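Local atomic coordinates of lectin (Polyandrocarpa misakiensis, PDB entry 1BYF), a protein that binds galactose in a calcium-dependent manner as a homodimeric C-type lectin and serves in the defence of the tunicate against microorganisms. Residues Y3-S8 with S36-A41; S8-N13 with G18-S23; L43-T46 with D52-V55; L60-G63 with F67-N70; C96-S101 with D107-G112. All blocks are in the same frame, centred on the assembly; numbering follows the deposited sequence.

Contact 1: Y3-S8 with S36-A41; sequences YEILFS and STMVKA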
# COMPACT_ATOMS: atom_id res chain seq x y z
N TYR A 3 7.41 7.35 -3.65
CA TYR A 3 6.24 7.79 -2.91
C TYR A 3 6.01 7.05 -1.60
O TYR A 3 6.58 6.06 -1.19
CB TYR A 3 4.96 7.49 -3.72
CG TYR A 3 4.84 8.12 -5.08
CD1 TYR A 3 5.34 7.45 -6.18
CD2 TYR A 3 4.23 9.35 -5.27
CE1 TYR A 3 5.25 7.99 -7.45
CE2 TYR A 3 4.14 9.90 -6.53
CZ TYR A 3 4.64 9.22 -7.62
OH TYR A 3 4.53 9.81 -8.86
N GLU A 4 4.98 7.55 -0.93
CA GLU A 4 4.33 6.99 0.22
C GLU A 4 2.91 6.65 -0.31
O GLU A 4 2.29 7.55 -0.88
CB GLU A 4 4.16 7.92 1.40
CG GLU A 4 5.32 7.99 2.37
CD GLU A 4 5.10 9.05 3.43
OE1 GLU A 4 3.97 9.59 3.51
OE2 GLU A 4 6.00 9.39 4.22
N ILE A 5 2.51 5.41 -0.17
CA ILE A 5 1.19 5.00 -0.66
C ILE A 5 0.39 4.40 0.50
O ILE A 5 0.86 3.50 1.18
CB ILE A 5 1.29 3.98 -1.80
CG1 ILE A 5 2.11 4.54 -2.97
CG2 ILE A 5 -0.09 3.53 -2.26
CD1 ILE A 5 1.50 5.74 -3.67
N LEU A 6 -0.80 4.95 0.71
CA LEU A 6 -1.66 4.47 1.79
C LEU A 6 -2.92 3.85 1.19
O LEU A 6 -3.55 4.48 0.36
CB LEU A 6 -2.01 5.65 2.70
CG LEU A 6 -3.13 5.44 3.73
CD1 LEU A 6 -2.81 4.32 4.71
CD2 LEU A 6 -3.37 6.72 4.51
N PHE A 7 -3.24 2.63 1.57
CA PHE A 7 -4.44 1.95 1.11
C PHE A 7 -5.37 1.82 2.33
O PHE A 7 -4.88 1.42 3.38
CB PHE A 7 -4.17 0.54 0.60
CG PHE A 7 -3.30 0.42 -0.62
CD1 PHE A 7 -1.92 0.34 -0.51
CD2 PHE A 7 -3.87 0.36 -1.88
CE1 PHE A 7 -1.13 0.21 -1.63
CE2 PHE A 7 -3.09 0.23 -3.01
CZ PHE A 7 -1.72 0.16 -2.89
N SER A 8 -6.64 2.13 2.18
CA SER A 8 -7.56 2.01 3.32
C SER A 8 -8.81 1.22 2.96
O SER A 8 -9.43 1.44 1.92
CB SER A 8 -7.92 3.37 3.90
OG SER A 8 -8.92 3.19 4.90
N SER A 36 5.10 4.05 -14.13
CA SER A 36 5.13 2.67 -14.56
C SER A 36 5.36 1.65 -13.46
O SER A 36 4.68 0.61 -13.46
CB SER A 36 6.17 2.47 -15.67
OG SER A 36 7.47 2.76 -15.18
N THR A 37 6.29 1.88 -12.55
CA THR A 37 6.52 0.90 -11.48
C THR A 37 5.40 0.95 -10.44
O THR A 37 4.84 -0.08 -10.09
CB THR A 37 7.88 1.10 -10.78
OG1 THR A 37 8.93 0.74 -11.70
CG2 THR A 37 8.02 0.22 -9.55
N MET A 38 5.14 2.14 -9.91
CA MET A 38 4.14 2.29 -8.87
C MET A 38 2.73 1.88 -9.25
O MET A 38 2.04 1.30 -8.40
CB MET A 38 4.14 3.73 -8.30
CG MET A 38 5.19 3.86 -7.21
SD MET A 38 4.77 3.26 -5.58
CE MET A 38 3.41 2.15 -5.78
N VAL A 39 2.30 2.20 -10.47
CA VAL A 39 0.93 1.85 -10.85
C VAL A 39 0.76 0.33 -10.85
O VAL A 39 -0.27 -0.22 -10.44
CB VAL A 39 0.52 2.49 -12.18
CG1 VAL A 39 1.25 1.90 -13.38
CG2 VAL A 39 -0.98 2.41 -12.39
N LYS A 40 1.83 -0.36 -11.28
CA LYS A 40 1.75 -1.82 -11.28
C LYS A 40 1.76 -2.34 -9.85
O LYS A 40 1.03 -3.31 -9.61
CB LYS A 40 2.81 -2.49 -12.14
CG LYS A 40 2.84 -2.06 -13.58
CD LYS A 40 1.52 -1.95 -14.31
CE LYS A 40 0.94 -3.28 -14.75
NZ LYS A 40 -0.35 -3.60 -14.08
N ALA A 41 2.54 -1.73 -8.96
CA ALA A 41 2.54 -2.20 -7.57
C ALA A 41 1.16 -1.94 -6.95
O ALA A 41 0.59 -2.79 -6.26
CB ALA A 41 3.59 -1.48 -6.73
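In this C-type lectin domain the strand 3-8 is covered on one face by the helix 36-49, with M38 near the start of that helix at the join. The domain's strand 115-122 runs antiparallel beside 3-8, while E4 to S8 also pair with a strand of the second subunit, so the sheet continues across the dimer. On the strand, Y3 and I5 are alternate residues whose CB atoms point toward the helix, and both meet M38. The thioether chain is bent at chi2 (-81°) and chi3 (20°), which sets its methylene beside the tyrosine and its far end beside the isoleucine. M38 CG lies 3.7 Å from Y3 CD1, approaching the ring obliquely. The sulfur gives a long, oblique Met-aromatic contact: M38 SD is 5.5 Å from the centroid of the Y3 ring and 65° off its normal. Y3 OH is hydrogen-bonded to S31 OG. F45 of the second subunit also packs on M38, so the methionine borders both the intrachain core and the interface. Further along the thioether, I5 CG1 touches two successive atoms of M38, with M38 SD at 3.9 Å and the methyl M38 CE also at 3.9 Å.

Contact 2: S8-N13 with G18-S23; sequences SDETMN and GTYCQS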
# COMPACT_ATOMS: atom_id res chain seq x y z
N SER A 8 -6.64 2.13 2.18
CA SER A 8 -7.56 2.01 3.32
C SER A 8 -8.81 1.22 2.96
O SER A 8 -9.43 1.44 1.92
CB SER A 8 -7.92 3.37 3.90
OG SER A 8 -8.92 3.19 4.90
N ASP A 9 -9.16 0.28 3.83
CA ASP A 9 -10.35 -0.54 3.66
C ASP A 9 -11.62 0.25 3.99
O ASP A 9 -12.73 -0.24 3.75
CB ASP A 9 -10.30 -1.79 4.54
CG ASP A 9 -9.40 -2.84 3.88
OD1 ASP A 9 -9.54 -3.01 2.65
OD2 ASP A 9 -8.61 -3.46 4.61
N GLU A 10 -11.45 1.43 4.54
CA GLU A 10 -12.54 2.33 4.87
C GLU A 10 -13.17 2.89 3.60
O GLU A 10 -12.39 3.37 2.78
CB GLU A 10 -11.92 3.57 5.55
CG GLU A 10 -12.02 3.62 7.05
CD GLU A 10 -12.93 4.75 7.49
OE1 GLU A 10 -12.44 5.90 7.59
OE2 GLU A 10 -14.13 4.47 7.72
N THR A 11 -14.48 2.87 3.46
CA THR A 11 -15.10 3.40 2.25
C THR A 11 -15.73 4.77 2.46
O THR A 11 -16.17 5.12 3.55
CB THR A 11 -16.18 2.41 1.75
OG1 THR A 11 -17.13 2.26 2.81
CG2 THR A 11 -15.55 1.07 1.43
N MET A 12 -15.78 5.54 1.38
CA MET A 12 -16.30 6.88 1.36
C MET A 12 -16.66 7.29 -0.08
O MET A 12 -16.22 6.63 -1.01
CB MET A 12 -15.21 7.89 1.71
CG MET A 12 -14.88 8.26 3.12
SD MET A 12 -13.07 8.53 3.20
CE MET A 12 -12.60 6.88 3.75
N ASN A 13 -17.32 8.45 -0.15
CA ASN A 13 -17.60 9.02 -1.47
C ASN A 13 -16.31 9.72 -1.92
O ASN A 13 -15.34 9.82 -1.15
CB ASN A 13 -18.80 9.94 -1.49
CG ASN A 13 -18.73 11.12 -0.55
OD1 ASN A 13 -17.65 11.64 -0.26
ND2 ASN A 13 -19.89 11.55 -0.05
N GLY A 18 -10.98 12.58 -0.84
CA GLY A 18 -10.00 13.66 -1.01
C GLY A 18 -9.61 14.26 0.34
O GLY A 18 -8.44 14.43 0.67
N THR A 19 -10.60 14.57 1.15
CA THR A 19 -10.41 15.13 2.48
C THR A 19 -9.67 14.15 3.39
O THR A 19 -8.83 14.53 4.21
CB THR A 19 -11.79 15.42 3.11
OG1 THR A 19 -12.48 16.36 2.27
CG2 THR A 19 -11.66 15.99 4.51
N TYR A 20 -10.01 12.88 3.27
CA TYR A 20 -9.39 11.81 4.04
C TYR A 20 -7.88 11.84 3.83
O TYR A 20 -7.09 11.80 4.77
CB TYR A 20 -9.98 10.47 3.62
CG TYR A 20 -9.36 9.25 4.26
CD1 TYR A 20 -8.18 8.71 3.76
CD2 TYR A 20 -9.95 8.63 5.36
CE1 TYR A 20 -7.60 7.60 4.34
CE2 TYR A 20 -9.38 7.52 5.94
CZ TYR A 20 -8.21 7.01 5.43
OH TYR A 20 -7.59 5.91 5.99
N CYS A 21 -7.47 11.88 2.56
CA CYS A 21 -6.05 11.90 2.22
C CYS A 21 -5.39 13.20 2.67
O CYS A 21 -4.30 13.23 3.24
CB CYS A 21 -5.81 11.67 0.73
SG CYS A 21 -6.32 10.05 0.09
N GLN A 22 -6.07 14.32 2.40
CA GLN A 22 -5.56 15.64 2.74
C GLN A 22 -5.29 15.79 4.23
O GLN A 22 -4.28 16.38 4.62
CB GLN A 22 -6.53 16.73 2.29
CG GLN A 22 -6.61 16.93 0.79
CD GLN A 22 -5.34 17.48 0.18
OE1 GLN A 22 -5.08 18.69 0.22
NE2 GLN A 22 -4.54 16.59 -0.40
N SER A 23 -6.18 15.26 5.07
CA SER A 23 -6.03 15.35 6.51
C SER A 23 -4.80 14.59 6.99
O SER A 23 -4.34 14.78 8.11
CB SER A 23 -7.27 14.78 7.20
OG SER A 23 -7.37 13.39 6.92
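Apolar and sulfur contacts join M12 to Y20. The terminal methyl carbon M12 CE comes to 3.6 Å from Y20 CD2, and M12 SD rests 3.7 Å from Y20 CB. The two side chains cross at about a right angle, and M12 SD stands 4.6 Å from the Y20 ring centroid, 49° off the normal: an oblique Met-aromatic contact. Y20 CG is anti to the backbone N (chi1 176°), a setting that carries the ring from the helix across to the strand 10-12. This is where the first helix of the C-type lectin domain, 14-22, packs on the N-terminal strands; the helix also carries C21, whose disulfide to C119 ties it to strand 115-122. Polar contacts gather at the far end of the ring. S8 OG makes a weak hydrogen bond to Y20 OH at 3.2 Å; the stronger partner of that phenol is E4 of the second subunit. The same S8 OG accepts from E10 N at 3.1 Å, closing an ST turn at the corner where the chain leaves strand 3-8. Alongside, E10 OE1 approaches Y20 CE2 to 3.8 Å, its carboxylate plane turned 53° from the ring.

Contact 3: L43-T46 with D52-V55; sequences LAFT and DYWV. With ZN (zinc ion), chain E.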
# COMPACT_ATOMS: atom_id res chain seq x y z
N LEU A 43 -1.72 -1.57 -8.53
CA LEU A 43 -2.71 -2.47 -9.12
C LEU A 43 -2.51 -3.91 -8.67
O LEU A 43 -3.50 -4.64 -8.62
CB LEU A 43 -2.75 -2.36 -10.64
CG LEU A 43 -3.38 -1.07 -11.20
CD1 LEU A 43 -3.30 -1.06 -12.73
CD2 LEU A 43 -4.83 -0.94 -10.75
N ALA A 44 -1.29 -4.31 -8.31
CA ALA A 44 -1.08 -5.67 -7.83
C ALA A 44 -1.78 -5.85 -6.48
O ALA A 44 -2.35 -6.90 -6.18
CB ALA A 44 0.40 -6.00 -7.70
N PHE A 45 -1.78 -4.79 -5.67
CA PHE A 45 -2.43 -4.82 -4.36
C PHE A 45 -3.95 -4.88 -4.53
O PHE A 45 -4.63 -5.70 -3.92
CB PHE A 45 -2.04 -3.60 -3.54
CG PHE A 45 -2.53 -3.50 -2.13
CD1 PHE A 45 -3.83 -3.10 -1.84
CD2 PHE A 45 -1.69 -3.78 -1.07
CE1 PHE A 45 -4.28 -3.00 -0.53
CE2 PHE A 45 -2.12 -3.67 0.25
CZ PHE A 45 -3.42 -3.28 0.52
N THR A 46 -4.49 -3.96 -5.34
CA THR A 46 -5.94 -3.92 -5.53
C THR A 46 -6.45 -5.17 -6.22
O THR A 46 -7.59 -5.57 -5.98
CB THR A 46 -6.40 -2.65 -6.27
OG1 THR A 46 -5.86 -2.69 -7.60
CG2 THR A 46 -5.89 -1.41 -5.54
N ASP A 52 -13.36 -2.06 -5.26
CA ASP A 52 -13.30 -0.76 -5.91
C ASP A 52 -12.53 0.24 -5.04
O ASP A 52 -12.72 0.26 -3.82
CB ASP A 52 -14.70 -0.19 -6.13
CG ASP A 52 -15.58 -1.01 -7.03
OD1 ASP A 52 -15.07 -1.77 -7.87
OD2 ASP A 52 -16.82 -0.90 -6.89
N TYR A 53 -11.74 1.09 -5.67
CA TYR A 53 -10.99 2.12 -4.99
C TYR A 53 -11.08 3.47 -5.71
O TYR A 53 -11.00 3.49 -6.94
CB TYR A 53 -9.48 1.79 -5.00
CG TYR A 53 -9.11 0.68 -4.06
CD1 TYR A 53 -9.33 -0.64 -4.39
CD2 TYR A 53 -8.55 0.98 -2.82
CE1 TYR A 53 -9.00 -1.66 -3.52
CE2 TYR A 53 -8.21 -0.03 -1.94
CZ TYR A 53 -8.44 -1.35 -2.29
OH TYR A 53 -8.10 -2.35 -1.42
N TRP A 54 -11.17 4.55 -4.95
CA TRP A 54 -11.17 5.86 -5.59
C TRP A 54 -9.73 6.19 -6.01
O TRP A 54 -8.78 5.74 -5.37
CB TRP A 54 -11.61 6.96 -4.64
CG TRP A 54 -13.08 7.03 -4.37
CD1 TRP A 54 -13.71 6.90 -3.17
CD2 TRP A 54 -14.10 7.26 -5.35
NE1 TRP A 54 -15.07 7.03 -3.35
CE2 TRP A 54 -15.34 7.25 -4.67
CE3 TRP A 54 -14.09 7.47 -6.73
CZ2 TRP A 54 -16.55 7.45 -5.34
CZ3 TRP A 54 -15.30 7.66 -7.39
CH2 TRP A 54 -16.51 7.66 -6.69
N VAL A 55 -9.59 6.96 -7.07
CA VAL A 55 -8.30 7.48 -7.52
C VAL A 55 -8.53 8.99 -7.71
O VAL A 55 -9.69 9.44 -7.76
CB VAL A 55 -7.66 6.87 -8.76
CG1 VAL A 55 -7.40 5.37 -8.56
CG2 VAL A 55 -8.47 7.09 -10.03
ZN ZN E . -18.09 -1.60 -8.13
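T46 turns its hydroxyl between the backbone N and the carbonyl carbon (chi1 65°), which leaves its methyl anti to the carbonyl carbon and facing the ring of Y53. Y53 in turn has CG anti to its own carbonyl carbon (chi1 -74°), and the phenol ring reaches across to the helix. The contact thus joins helix 36-49 to strand 53-55, a strand of the main sheet of the C-type lectin fold that lies between 96-100 and 115-122. A CH-pi contact follows: T46 CG2 is 3.9 Å from the centroid of the Y53 ring and 20° off its normal, over one face but shifted toward the CD1 and CE1 rim. On the helix side T46 OG1 donates to L43 O over 3.2 Å from above the carbonyl plane; its stronger partner is N104 ND2, hydrogen-bonded to T46 OG1. Just before the strand, D52 points away from the helix, and D52 OD2 binds a zinc ion at 1.9 Å, while its OD1 accepts from S101 N. The F45 ring, itself stacked on F7, crosses the tyrosine at about a right angle and presents its edge: Y53 OH lies near the plane of that ring, 4.0 Å from F45 CE1.

Contact 4: L60-G63 with F67-N70; sequences LQDG and FLWN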
# COMPACT_ATOMS: atom_id res chain seq x y z
N LEU A 60 -14.66 17.38 -13.05
CA LEU A 60 -15.29 18.53 -12.43
C LEU A 60 -14.85 19.91 -12.91
O LEU A 60 -15.67 20.84 -12.83
CB LEU A 60 -15.15 18.43 -10.90
CG LEU A 60 -15.66 17.11 -10.31
CD1 LEU A 60 -15.39 17.04 -8.81
CD2 LEU A 60 -17.15 16.93 -10.58
N GLN A 61 -13.62 20.08 -13.37
CA GLN A 61 -13.19 21.39 -13.83
C GLN A 61 -13.65 21.66 -15.26
O GLN A 61 -14.32 22.66 -15.53
CB GLN A 61 -11.67 21.55 -13.76
CG GLN A 61 -11.22 22.96 -14.13
CD GLN A 61 -9.72 23.11 -14.11
OE1 GLN A 61 -9.11 23.15 -13.04
NE2 GLN A 61 -9.12 23.18 -15.30
N ASP A 62 -13.30 20.76 -16.17
CA ASP A 62 -13.62 20.94 -17.58
C ASP A 62 -14.80 20.17 -18.13
O ASP A 62 -15.13 20.39 -19.30
CB ASP A 62 -12.34 20.64 -18.39
CG ASP A 62 -11.16 21.49 -17.97
OD1 ASP A 62 -11.36 22.54 -17.31
OD2 ASP A 62 -10.01 21.13 -18.31
N GLY A 63 -15.47 19.30 -17.40
CA GLY A 63 -16.62 18.54 -17.83
C GLY A 63 -16.43 17.47 -18.89
O GLY A 63 -15.34 17.24 -19.41
N PHE A 67 -11.10 14.48 -18.46
CA PHE A 67 -10.65 13.99 -17.15
C PHE A 67 -9.34 14.60 -16.71
O PHE A 67 -8.38 14.63 -17.49
CB PHE A 67 -10.56 12.45 -17.19
CG PHE A 67 -11.95 11.86 -17.17
CD1 PHE A 67 -12.64 11.74 -15.98
CD2 PHE A 67 -12.56 11.45 -18.35
CE1 PHE A 67 -13.92 11.21 -15.96
CE2 PHE A 67 -13.84 10.92 -18.33
CZ PHE A 67 -14.51 10.80 -17.13
N LEU A 68 -9.27 15.04 -15.46
CA LEU A 68 -8.03 15.58 -14.93
C LEU A 68 -7.64 14.92 -13.60
O LEU A 68 -8.46 14.76 -12.70
CB LEU A 68 -8.11 17.08 -14.68
CG LEU A 68 -8.35 18.03 -15.85
CD1 LEU A 68 -8.47 19.45 -15.31
CD2 LEU A 68 -7.25 17.95 -16.90
N TRP A 69 -6.37 14.59 -13.49
CA TRP A 69 -5.80 14.07 -12.25
C TRP A 69 -5.81 15.26 -11.29
O TRP A 69 -5.79 16.40 -11.80
CB TRP A 69 -4.40 13.54 -12.50
CG TRP A 69 -4.28 12.28 -13.28
CD1 TRP A 69 -3.82 12.12 -14.56
CD2 TRP A 69 -4.63 10.96 -12.83
NE1 TRP A 69 -3.86 10.80 -14.93
CE2 TRP A 69 -4.36 10.06 -13.88
CE3 TRP A 69 -5.14 10.46 -11.64
CZ2 TRP A 69 -4.59 8.69 -13.78
CZ3 TRP A 69 -5.37 9.10 -11.53
CH2 TRP A 69 -5.09 8.23 -12.59
N ASN A 70 -5.89 15.08 -9.98
CA ASN A 70 -5.96 16.20 -9.05
C ASN A 70 -4.76 17.15 -9.13
O ASN A 70 -4.85 18.22 -8.54
CB ASN A 70 -5.99 15.79 -7.58
CG ASN A 70 -6.82 14.59 -7.24
OD1 ASN A 70 -7.96 14.48 -7.71
ND2 ASN A 70 -6.25 13.72 -6.41
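L68 sends one methyl, CD1, against two neighbouring side chains of the loop 60-63, and that single carbon carries the touching. Q61 NE2 lies 3.8 Å from L68 CD1, and D62 OD2 is likewise 3.8 Å from L68 CD1. The aliphatic part of the glutamine joins in, with Q61 CB at 4.1 Å from the same methyl. The angles of approach differ: the glutamine runs past the leucine at a slant, whereas the aspartate crosses it at about a right angle. Behind this first shell the two polar groups hold each other. Q61 NE2 donates to D62 OD1 over 3.1 Å, with an N-H...O angle of 154°; the acceptor lies close to the plane of the amide, but the donor meets the syn side of OD1 from 31° outside the carboxylate plane. An extended glutamine makes this possible, since CG is anti to the backbone N (chi1 -175°) and the chain stays straight beyond it, bringing the amide level with the carboxylate of the next residue.

Farther out lie the backbone connections. The segment 60-63 belongs to the connection between strands 57-58 and 68-69 of a small two-stranded antiparallel sheet in this C-type lectin domain; L68 is hydrogen-bonded through its backbone to D58, and D62 O accepts from N66 ND2. G63 adopts a positive phi, a setting that favours glycine. With Q61 and D62 exposed and no polar bond between the segments, the methyl lies against an amide and a carboxylate joined by one hydrogen bond, with D62 OD2 in plain van der Waals contact with it.

Contact 5: C96-S101 with D107-G112; sequences CVQIWS and DDVGCG. With CA (calcium ion), chain C; ACT (acetate ion), chain F.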
# COMPACT_ATOMS: atom_id res chain seq x y z
N CYS A 96 -16.37 10.94 -11.62
CA CYS A 96 -15.20 10.66 -10.80
C CYS A 96 -14.60 9.34 -11.24
O CYS A 96 -15.30 8.54 -11.88
CB CYS A 96 -15.61 10.62 -9.32
SG CYS A 96 -16.01 12.29 -8.77
N VAL A 97 -13.31 9.13 -10.97
CA VAL A 97 -12.66 7.91 -11.45
C VAL A 97 -12.28 6.98 -10.31
O VAL A 97 -11.80 7.37 -9.25
CB VAL A 97 -11.42 8.25 -12.30
CG1 VAL A 97 -10.78 6.99 -12.89
CG2 VAL A 97 -11.79 9.21 -13.42
N GLN A 98 -12.51 5.70 -10.56
CA GLN A 98 -12.18 4.65 -9.62
C GLN A 98 -11.39 3.55 -10.32
O GLN A 98 -11.34 3.46 -11.54
CB GLN A 98 -13.45 3.96 -9.07
CG GLN A 98 -14.25 3.33 -10.21
CD GLN A 98 -15.18 2.22 -9.76
OE1 GLN A 98 -15.17 1.81 -8.59
NE2 GLN A 98 -15.99 1.70 -10.67
N ILE A 99 -10.84 2.69 -9.47
CA ILE A 99 -10.24 1.45 -9.93
C ILE A 99 -11.41 0.47 -9.75
O ILE A 99 -11.79 0.22 -8.61
CB ILE A 99 -9.02 0.99 -9.13
CG1 ILE A 99 -7.80 1.86 -9.43
CG2 ILE A 99 -8.71 -0.47 -9.47
CD1 ILE A 99 -6.66 1.72 -8.45
N TRP A 100 -12.00 0.06 -10.85
CA TRP A 100 -13.17 -0.82 -10.85
C TRP A 100 -12.80 -2.28 -10.68
O TRP A 100 -12.03 -2.81 -11.48
CB TRP A 100 -13.90 -0.58 -12.17
CG TRP A 100 -15.20 -1.29 -12.36
CD1 TRP A 100 -16.01 -1.85 -11.41
CD2 TRP A 100 -15.88 -1.46 -13.61
NE1 TRP A 100 -17.13 -2.38 -11.99
CE2 TRP A 100 -17.08 -2.15 -13.35
CE3 TRP A 100 -15.58 -1.11 -14.93
CZ2 TRP A 100 -17.98 -2.50 -14.35
CZ3 TRP A 100 -16.49 -1.46 -15.92
CH2 TRP A 100 -17.67 -2.15 -15.63
N SER A 101 -13.39 -2.94 -9.69
CA SER A 101 -13.06 -4.33 -9.40
C SER A 101 -13.31 -5.29 -10.55
O SER A 101 -12.64 -6.33 -10.63
CB SER A 101 -13.79 -4.83 -8.14
OG SER A 101 -15.19 -4.85 -8.35
N ASP A 107 -12.27 3.49 -14.30
CA ASP A 107 -13.66 3.59 -14.76
C ASP A 107 -14.28 4.88 -14.25
O ASP A 107 -13.94 5.33 -13.16
CB ASP A 107 -14.43 2.36 -14.26
CG ASP A 107 -15.93 2.51 -14.44
OD1 ASP A 107 -16.34 2.84 -15.57
OD2 ASP A 107 -16.67 2.30 -13.45
N ASP A 108 -15.17 5.46 -15.06
CA ASP A 108 -15.87 6.68 -14.67
C ASP A 108 -17.19 6.31 -13.99
O ASP A 108 -17.93 5.44 -14.45
CB ASP A 108 -16.13 7.60 -15.84
CG ASP A 108 -16.94 6.99 -16.97
OD1 ASP A 108 -16.89 5.77 -17.21
OD2 ASP A 108 -17.63 7.77 -17.66
N VAL A 109 -17.47 6.97 -12.88
CA VAL A 109 -18.68 6.74 -12.11
C VAL A 109 -19.21 8.07 -11.57
O VAL A 109 -18.49 9.07 -11.65
CB VAL A 109 -18.41 5.83 -10.89
CG1 VAL A 109 -18.12 4.41 -11.32
CG2 VAL A 109 -17.25 6.37 -10.07
N GLY A 110 -20.40 8.05 -11.00
CA GLY A 110 -20.94 9.25 -10.34
C GLY A 110 -20.05 9.44 -9.10
O GLY A 110 -19.30 8.51 -8.76
N CYS A 111 -20.13 10.56 -8.39
CA CYS A 111 -19.20 10.73 -7.27
C CYS A 111 -19.70 10.37 -5.89
O CYS A 111 -18.93 10.50 -4.94
CB CYS A 111 -18.68 12.18 -7.36
SG CYS A 111 -18.01 12.47 -9.03
N GLY A 112 -20.92 9.86 -5.74
CA GLY A 112 -21.47 9.57 -4.43
C GLY A 112 -21.34 8.19 -3.86
O GLY A 112 -21.64 7.99 -2.67
CA CA C . -18.11 3.92 -16.42
C ACT F . -19.21 -0.40 -10.31
O ACT F . -18.35 -0.03 -9.49
OXT ACT F . -20.05 -1.28 -10.00
CH3 ACT F . -19.55 0.52 -11.49
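D107 divides its carboxylate between two tasks: OD1 binds the calcium ion at 2.2 Å, while OD2 accepts from the amide of Q98 on the neighbouring strand. The strands form the 96-100/105-109 beta hairpin of the C-type lectin fold, which carries part of the carbohydrate-binding calcium site; E86 and N89 join D107 and D108 there. D108 supplies both its backbone O and OD1 to the metal, and its OD1 is also met by S88 N.

The Q98 amide donates NE2 to D107 OD2 over 2.9 Å at 155°, using the anti lone pair of that oxygen, with the acceptor almost in the amide plane although the two flat groups are turned 48° apart. The Q98 bond and the metal bond together probably help fix the rotation of the D107 carboxylate, whose OD2 lies over one face of the W100 indole near its rim; W100 CB meets D107 CB at 3.6 Å. Q98 NE2 also donates to an acetate ion, probably from the crystallisation liquor.

Backbone bonds define the register. C96 and V109 form a hydrogen-bonded antiparallel pair, with C96 N donating to V109 O and V109 N to C96 O; Q98 and D107 form the next such pair, and V97 and D108 make the non-hydrogen-bonded pair between them. D108 CA adds a CA-H...O contact to C96 O at 3.4 Å. Beyond V109 the strand pairing gives way to a covalent tie: C96 SG is bonded to C111 SG at 2.0 Å, with a disulfide torsion of 100°.

From the N terminus, strand 3-8 reaches forward to helix 36-49, and contact 1 closes the first loop. Contact 2 starts at the shared residue S8 and closes within that loop, tying strand 10-12 to helix 14-22. Contact 3 is next in series: it joins the same helix as contact 1 to strand 53-55, and the two meet where F7 packs on F45. M12 O probably bonds to W54 NE1, linking contacts 2 and 3. Contact 4 closes the short loop at 68-69, and contact 5 the last hairpin, 96-100 with 105-109. Backbone pairing of Y53 with I99 joins contact 5 to contact 3, while F67 packs on V97, bringing contact 4 against it.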